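Local coordinates for tail spike protein (PDB 6EU4) that probably recognises and degrades the capsular polysaccharide of its Acinetobacter baumannii host, working as the trimeric tailspike of the phage, at residues Pro130-Asn136 against Ile176-Arg182; Tyr187-Leu193 against Leu215-Tyr221. Residues are numbered along the deposited sequence.

Interaction 1 (Pro130-Asn136 against Ile176-Arg182)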
loop_
_atom_site.group_PDB
_atom_site.type_symbol
_atom_site.label_atom_id
_atom_site.label_comp_id
_atom_site.label_asym_id
_atom_site.label_seq_id
_atom_site.Cartn_x
_atom_site.Cartn_y
_atom_site.Cartn_z
ATOM N N PRO A 130 1.638 -28.737 -26.598
ATOM C CA PRO A 130 1.276 -28.155 -25.302
ATOM C C PRO A 130 0.658 -29.221 -24.409
ATOM O O PRO A 130 0.099 -30.216 -24.886
ATOM C CB PRO A 130 0.248 -27.069 -25.666
ATOM C CG PRO A 130 0.363 -26.901 -27.170
ATOM C CD PRO A 130 0.767 -28.236 -27.674
ATOM N N VAL A 131 0.725 -28.985 -23.099
ATOM C CA VAL A 131 0.012 -29.797 -22.119
ATOM C C VAL A 131 -0.961 -28.884 -21.399
ATOM O O VAL A 131 -0.666 -27.704 -21.185
ATOM C CB VAL A 131 0.959 -30.506 -21.133
ATOM C CG1 VAL A 131 1.852 -31.499 -21.911
ATOM C CG2 VAL A 131 1.827 -29.514 -20.344
ATOM N N TYR A 132 -2.136 -29.412 -21.086
ATOM C CA TYR A 132 -3.180 -28.603 -20.489
ATOM C C TYR A 132 -3.552 -29.121 -19.106
ATOM O O TYR A 132 -3.327 -30.282 -18.754
ATOM C CB TYR A 132 -4.419 -28.553 -21.402
ATOM C CG TYR A 132 -5.172 -29.861 -21.527
ATOM C CD1 TYR A 132 -6.127 -30.234 -20.584
ATOM C CD2 TYR A 132 -4.920 -30.725 -22.583
ATOM C CE1 TYR A 132 -6.810 -31.442 -20.701
ATOM C CE2 TYR A 132 -5.600 -31.925 -22.701
ATOM C CZ TYR A 132 -6.543 -32.265 -21.759
ATOM O OH TYR A 132 -7.210 -33.454 -21.860
ATOM N N TYR A 133 -4.113 -28.217 -18.314
ATOM C CA TYR A 133 -4.702 -28.571 -17.043
ATOM C C TYR A 133 -6.081 -27.935 -16.969
ATOM O O TYR A 133 -6.360 -26.954 -17.660
ATOM C CB TYR A 133 -3.809 -28.117 -15.880
ATOM C CG TYR A 133 -3.550 -26.614 -15.805
ATOM C CD1 TYR A 133 -2.594 -26.003 -16.610
ATOM C CD2 TYR A 133 -4.242 -25.810 -14.898
ATOM C CE1 TYR A 133 -2.357 -24.639 -16.532
ATOM C CE2 TYR A 133 -4.001 -24.436 -14.821
ATOM C CZ TYR A 133 -3.065 -23.859 -15.640
ATOM O OH TYR A 133 -2.819 -22.502 -15.563
ATOM N N ASN A 134 -6.947 -28.508 -16.117
ATOM C CA ASN A 134 -8.316 -28.038 -15.993
ATOM C C ASN A 134 -8.478 -27.352 -14.659
ATOM O O ASN A 134 -8.100 -26.173 -14.519
ATOM C CB ASN A 134 -9.310 -29.199 -16.181
ATOM C CG ASN A 134 -9.155 -29.911 -17.516
ATOM O OD1 ASN A 134 -9.051 -31.141 -17.556
ATOM N ND2 ASN A 134 -9.166 -29.155 -18.612
ATOM N N SER A 135 -9.058 -27.997 -13.651
ATOM C CA SER A 135 -9.359 -27.363 -12.378
ATOM C C SER A 135 -8.951 -28.285 -11.241
ATOM O O SER A 135 -8.758 -29.489 -11.425
ATOM C CB SER A 135 -10.853 -27.016 -12.299
ATOM O OG SER A 135 -11.128 -25.972 -13.220
ATOM N N ASN A 136 -8.832 -27.705 -10.046
ATOM C CA ASN A 136 -8.463 -28.465 -8.853
ATOM C C ASN A 136 -7.171 -29.238 -9.071
ATOM O O ASN A 136 -7.041 -30.397 -8.674
ATOM C CB ASN A 136 -9.591 -29.405 -8.439
ATOM C CG ASN A 136 -9.708 -29.551 -6.932
ATOM O OD1 ASN A 136 -10.568 -28.939 -6.293
ATOM N ND2 ASN A 136 -8.845 -30.377 -6.359
ATOM N N ILE A 176 3.196 -23.570 -24.271
ATOM C CA ILE A 176 3.806 -24.684 -23.543
ATOM C C ILE A 176 2.790 -25.360 -22.649
ATOM O O ILE A 176 2.661 -26.592 -22.648
ATOM C CB ILE A 176 5.030 -24.209 -22.729
ATOM C CG1 ILE A 176 6.013 -23.478 -23.643
ATOM C CG2 ILE A 176 5.701 -25.396 -22.059
ATOM C CD1 ILE A 176 7.155 -22.821 -22.895
HETATM N N MSE A 177 2.060 -24.553 -21.894
HETATM C CA MSE A 177 1.010 -25.028 -21.006
HETATM C C MSE A 177 -0.259 -24.196 -21.238
HETATM O O MSE A 177 -0.182 -22.992 -21.505
HETATM C CB MSE A 177 1.485 -24.945 -19.536
HETATM C CG MSE A 177 0.708 -25.747 -18.576
HETATM SE SE MSE A 177 1.664 -25.716 -16.839
HETATM C CE MSE A 177 0.936 -27.350 -16.207
ATOM N N VAL A 178 -1.420 -24.849 -21.168
ATOM C CA VAL A 178 -2.707 -24.227 -21.463
ATOM C C VAL A 178 -3.682 -24.562 -20.342
ATOM O O VAL A 178 -3.820 -25.733 -19.973
ATOM C CB VAL A 178 -3.279 -24.719 -22.808
ATOM C CG1 VAL A 178 -4.614 -24.030 -23.135
ATOM C CG2 VAL A 178 -2.260 -24.508 -23.928
ATOM N N ALA A 179 -4.365 -23.546 -19.819
ATOM C CA ALA A 179 -5.441 -23.735 -18.852
ATOM C C ALA A 179 -6.765 -23.804 -19.607
ATOM O O ALA A 179 -7.081 -22.898 -20.381
ATOM C CB ALA A 179 -5.481 -22.581 -17.846
ATOM N N ILE A 180 -7.526 -24.870 -19.381
ATOM C CA ILE A 180 -8.795 -25.106 -20.075
ATOM C C ILE A 180 -9.889 -25.426 -19.055
ATOM O O ILE A 180 -9.715 -26.346 -18.240
ATOM C CB ILE A 180 -8.665 -26.255 -21.094
ATOM C CG1 ILE A 180 -7.520 -25.992 -22.067
ATOM C CG2 ILE A 180 -10.000 -26.494 -21.812
ATOM C CD1 ILE A 180 -7.325 -27.073 -23.180
ATOM N N PRO A 181 -11.053 -24.770 -19.085
ATOM C CA PRO A 181 -12.106 -25.132 -18.125
ATOM C C PRO A 181 -12.604 -26.553 -18.349
ATOM O O PRO A 181 -12.655 -27.059 -19.476
ATOM C CB PRO A 181 -13.224 -24.110 -18.399
ATOM C CG PRO A 181 -12.534 -22.988 -19.126
ATOM C CD PRO A 181 -11.462 -23.648 -19.938
ATOM N N ARG A 182 -12.998 -27.191 -17.250
ATOM C CA ARG A 182 -13.771 -28.426 -17.359
ATOM C C ARG A 182 -15.015 -28.194 -18.206
ATOM O O ARG A 182 -15.547 -27.085 -18.279
ATOM C CB ARG A 182 -14.186 -28.920 -15.978
ATOM C CG ARG A 182 -13.064 -29.337 -15.050
ATOM C CD ARG A 182 -13.665 -29.620 -13.643
ATOM N NE ARG A 182 -12.718 -30.266 -12.747
ATOM C CZ ARG A 182 -12.968 -30.545 -11.470
ATOM N NH1 ARG A 182 -14.128 -30.210 -10.919
ATOM N NH2 ARG A 182 -12.046 -31.155 -10.740
HETATM O O HOH W 1 -13.421 -25.880 -14.617
HETATM O O HOH W 2 -10.009 -30.963 -13.455
HETATM O O HOH W 3 -9.374 -32.876 -11.287
#
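Tyr-133 loses the most surface to this contact, 89 Å², followed by Arg-182 and Ile-180. The Tyr-133 ring folds back over the neighbouring strand: the CA of Ala-179 lies 4.1 Å from the ring centroid and 16° off its normal, a CH-pi contact, while the selenium of Met-177 (selenomethionine) makes an oblique Met-aromatic contact 5.1 Å from the same centroid. The Tyr-133 hydroxyl is hydrogen-bonded to that of Tyr-221. Three parallel bridges, Val-131 to Met-177, Tyr-132 to Val-178 and Tyr-133 to Ala-179, set the register, and Ile-180 extends the ladder: its N donates to Tyr-133 O (2.9 Å), and its O accepts from Asn-134 ND2 (2.9 Å). Ile-180 CD1 also packs on Tyr-132 CB at 3.7 Å. Beyond the strands, waters supplement direct packing. Ser-135 OG, also hydrogen-bonded to Gln-189 N, is joined by one water to Arg-182 N, and a second joins Ser-135 N to Arg-182 NE, while the guanidinium, with Ser-135 CB over one face, forms a salt bridge with Asp-146 of the second subunit. In-register parallel pairing, with Val-131, Tyr-133, Met-177 and Ala-179 turned to one side, is the stacking of successive coils in a parallel beta-helix.

Interaction 2 (Tyr187-Leu193 against Leu215-Tyr221)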
loop_
_atom_site.group_PDB
_atom_site.type_symbol
_atom_site.label_atom_id
_atom_site.label_comp_id
_atom_site.label_asym_id
_atom_site.label_seq_id
_atom_site.Cartn_x
_atom_site.Cartn_y
_atom_site.Cartn_z
ATOM N N TYR A 187 -14.385 -21.396 -16.204
ATOM C CA TYR A 187 -13.024 -21.040 -15.833
ATOM C C TYR A 187 -12.242 -22.287 -15.437
ATOM O O TYR A 187 -12.790 -23.221 -14.839
ATOM C CB TYR A 187 -13.005 -20.025 -14.662
ATOM C CG TYR A 187 -13.693 -18.738 -15.033
ATOM C CD1 TYR A 187 -12.994 -17.721 -15.667
ATOM C CD2 TYR A 187 -15.041 -18.543 -14.761
ATOM C CE1 TYR A 187 -13.622 -16.550 -16.046
ATOM C CE2 TYR A 187 -15.677 -17.375 -15.139
ATOM C CZ TYR A 187 -14.964 -16.386 -15.784
ATOM O OH TYR A 187 -15.600 -15.218 -16.152
ATOM N N ALA A 188 -10.951 -22.281 -15.754
ATOM C CA ALA A 188 -10.004 -23.222 -15.163
ATOM C C ALA A 188 -9.662 -22.672 -13.785
ATOM O O ALA A 188 -9.032 -21.609 -13.670
ATOM C CB ALA A 188 -8.768 -23.375 -16.048
ATOM N N GLN A 189 -10.108 -23.353 -12.737
ATOM C CA GLN A 189 -10.134 -22.725 -11.427
ATOM C C GLN A 189 -9.646 -23.666 -10.335
ATOM O O GLN A 189 -9.558 -24.882 -10.512
ATOM C CB GLN A 189 -11.537 -22.242 -11.083
ATOM C CG GLN A 189 -12.603 -23.298 -11.052
ATOM C CD GLN A 189 -13.929 -22.700 -10.648
ATOM O OE1 GLN A 189 -14.638 -22.126 -11.480
ATOM N NE2 GLN A 189 -14.248 -22.777 -9.353
ATOM N N ASN A 190 -9.336 -23.061 -9.187
ATOM C CA ASN A 190 -8.880 -23.791 -8.003
ATOM C C ASN A 190 -7.636 -24.620 -8.289
ATOM O O ASN A 190 -7.467 -25.721 -7.769
ATOM C CB ASN A 190 -10.005 -24.647 -7.437
ATOM C CG ASN A 190 -11.206 -23.815 -7.040
ATOM O OD1 ASN A 190 -12.230 -23.810 -7.723
ATOM N ND2 ASN A 190 -11.068 -23.065 -5.957
ATOM N N ASN A 191 -6.722 -24.046 -9.062
ATOM C CA ASN A 191 -5.438 -24.654 -9.356
ATOM C C ASN A 191 -4.361 -24.007 -8.498
ATOM O O ASN A 191 -4.469 -22.845 -8.093
ATOM C CB ASN A 191 -5.103 -24.496 -10.832
ATOM C CG ASN A 191 -6.110 -25.192 -11.717
ATOM O OD1 ASN A 191 -6.397 -26.360 -11.533
ATOM N ND2 ASN A 191 -6.679 -24.457 -12.657
ATOM N N HIS A 192 -3.321 -24.773 -8.219
ATOM C CA HIS A 192 -2.277 -24.360 -7.283
ATOM C C HIS A 192 -0.973 -24.911 -7.844
ATOM O O HIS A 192 -0.626 -26.077 -7.619
ATOM C CB HIS A 192 -2.602 -24.844 -5.875
ATOM C CG HIS A 192 -3.949 -24.366 -5.417
ATOM N ND1 HIS A 192 -4.185 -23.046 -5.091
ATOM C CD2 HIS A 192 -5.154 -24.990 -5.364
ATOM C CE1 HIS A 192 -5.465 -22.890 -4.800
ATOM N NE2 HIS A 192 -6.079 -24.051 -4.971
ATOM N N LEU A 193 -0.278 -24.070 -8.602
ATOM C CA LEU A 193 0.923 -24.451 -9.328
ATOM C C LEU A 193 2.136 -23.804 -8.682
ATOM O O LEU A 193 2.093 -22.617 -8.344
ATOM C CB LEU A 193 0.846 -23.999 -10.784
ATOM C CG LEU A 193 0.112 -24.869 -11.784
ATOM C CD1 LEU A 193 -1.231 -25.294 -11.269
ATOM C CD2 LEU A 193 0.013 -24.180 -13.135
ATOM N N LEU A 215 -9.053 -18.237 -19.464
ATOM C CA LEU A 215 -10.164 -18.130 -18.511
ATOM C C LEU A 215 -9.740 -18.852 -17.232
ATOM O O LEU A 215 -9.751 -20.087 -17.188
ATOM C CB LEU A 215 -11.450 -18.737 -19.093
ATOM C CG LEU A 215 -11.856 -18.301 -20.510
ATOM C CD1 LEU A 215 -13.085 -19.069 -20.986
ATOM C CD2 LEU A 215 -12.117 -16.803 -20.569
ATOM N N ILE A 216 -9.370 -18.096 -16.196
ATOM C CA ILE A 216 -8.862 -18.678 -14.952
ATOM C C ILE A 216 -9.465 -17.951 -13.764
ATOM O O ILE A 216 -9.831 -16.771 -13.842
ATOM C CB ILE A 216 -7.315 -18.640 -14.853
ATOM C CG1 ILE A 216 -6.793 -17.230 -15.127
ATOM C CG2 ILE A 216 -6.701 -19.654 -15.806
ATOM C CD1 ILE A 216 -5.305 -17.054 -14.855
ATOM N N ALA A 217 -9.579 -18.672 -12.655
ATOM C CA ALA A 217 -10.146 -18.082 -11.453
ATOM C C ALA A 217 -9.665 -18.847 -10.236
ATOM O O ALA A 217 -9.346 -20.037 -10.310
ATOM C CB ALA A 217 -11.677 -18.110 -11.470
ATOM N N LEU A 218 -9.694 -18.157 -9.104
ATOM C CA LEU A 218 -9.654 -18.804 -7.796
ATOM C C LEU A 218 -8.433 -19.716 -7.649
ATOM O O LEU A 218 -8.547 -20.879 -7.255
ATOM C CB LEU A 218 -10.946 -19.585 -7.565
ATOM C CG LEU A 218 -12.219 -18.748 -7.598
ATOM C CD1 LEU A 218 -13.419 -19.673 -7.799
ATOM C CD2 LEU A 218 -12.393 -17.926 -6.336
ATOM N N SER A 219 -7.252 -19.181 -7.974
ATOM C CA SER A 219 -6.060 -20.011 -8.130
ATOM C C SER A 219 -4.849 -19.314 -7.537
ATOM O O SER A 219 -4.836 -18.090 -7.343
ATOM C CB SER A 219 -5.763 -20.323 -9.597
ATOM O OG SER A 219 -6.744 -21.178 -10.155
ATOM N N THR A 220 -3.808 -20.112 -7.282
ATOM C CA THR A 220 -2.516 -19.573 -6.877
ATOM C C THR A 220 -1.431 -20.096 -7.808
ATOM O O THR A 220 -1.392 -21.290 -8.138
ATOM C CB THR A 220 -2.144 -19.916 -5.424
ATOM O OG1 THR A 220 -2.044 -21.333 -5.263
ATOM C CG2 THR A 220 -3.186 -19.371 -4.446
ATOM N N TYR A 221 -0.558 -19.180 -8.211
ATOM C CA TYR A 221 0.609 -19.456 -9.037
ATOM C C TYR A 221 1.822 -18.941 -8.269
ATOM O O TYR A 221 1.851 -17.769 -7.878
ATOM C CB TYR A 221 0.489 -18.757 -10.400
ATOM C CG TYR A 221 -0.637 -19.287 -11.259
ATOM C CD1 TYR A 221 -1.935 -18.817 -11.106
ATOM C CD2 TYR A 221 -0.402 -20.263 -12.225
ATOM C CE1 TYR A 221 -2.979 -19.307 -11.891
ATOM C CE2 TYR A 221 -1.448 -20.765 -13.019
ATOM C CZ TYR A 221 -2.727 -20.289 -12.847
ATOM O OH TYR A 221 -3.756 -20.783 -13.621
HETATM O O HOH W 4 -6.254 -21.433 -12.828
HETATM O O HOH W 5 0.519 -22.209 -5.835
#
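This is a coil-on-coil contact of the parallel beta-helix: two consecutive turns stack through a corner. Ala-188 and Gln-189 bridge Ile-216 and Ala-217 before the corner; His-192 and Leu-193 bridge Thr-220 and Tyr-221 after it. Asn-190 (phi/psi 57/40°) and Leu-218 (56/50°) both adopt the left-handed conformation, so both segments bend at the same corner. Main-chain hydrogen bonds continue on each side, Ala-188 N to Leu-215 O (2.9 Å) and Leu-193 N to Thr-220 O (3.0 Å). At the bend a side chain joins the ladder: Asn-191 N donates to Ser-219 OG at 3.1 Å, and that hydroxyl donates to Ala-217 O. On the face of Gln-189 and Ala-217, His-192 ND1 and Thr-220 OG1 are hydrogen-bonded at 2.7 Å, and His-192 NE2 reaches Glu-144 of the second subunit. Tyr-221 OH is also hydrogen-bonded to Tyr-133 OH, and Asn-191 OD1 to Thr-137 N. A single water is hydrogen-bonded to Ala-188 O (2.9 Å), Asn-191 ND2 (3.1 Å), Ser-219 OG (2.7 Å) and Tyr-221 OH (2.7 Å).

Overall arrangement
The two contacts follow in series, without nesting or crossing. From 130-136 the chain runs through 39 residues, 17 of them in strands, before 176-182 closes interaction 1. After four intervening residues it enters 187-193, and 21 more residues bring 215-221 back to close interaction 2. Strand 175-179 lies between 131-133 and 211-212; Gln-189 is backbone hydrogen-bonded to Asn-136 while 188-189 pairs with 215-217, so both strands belong to one coil. The contacts, centres about 10 Å apart, touch directly: Tyr-133 OH is 2.8 Å from Tyr-221 OH, and Ser-135 OG 2.9 Å from Gln-189 N, both probable hydrogen bonds. Each contact also meets the second subunit, so coil stacking and trimer packing coincide here.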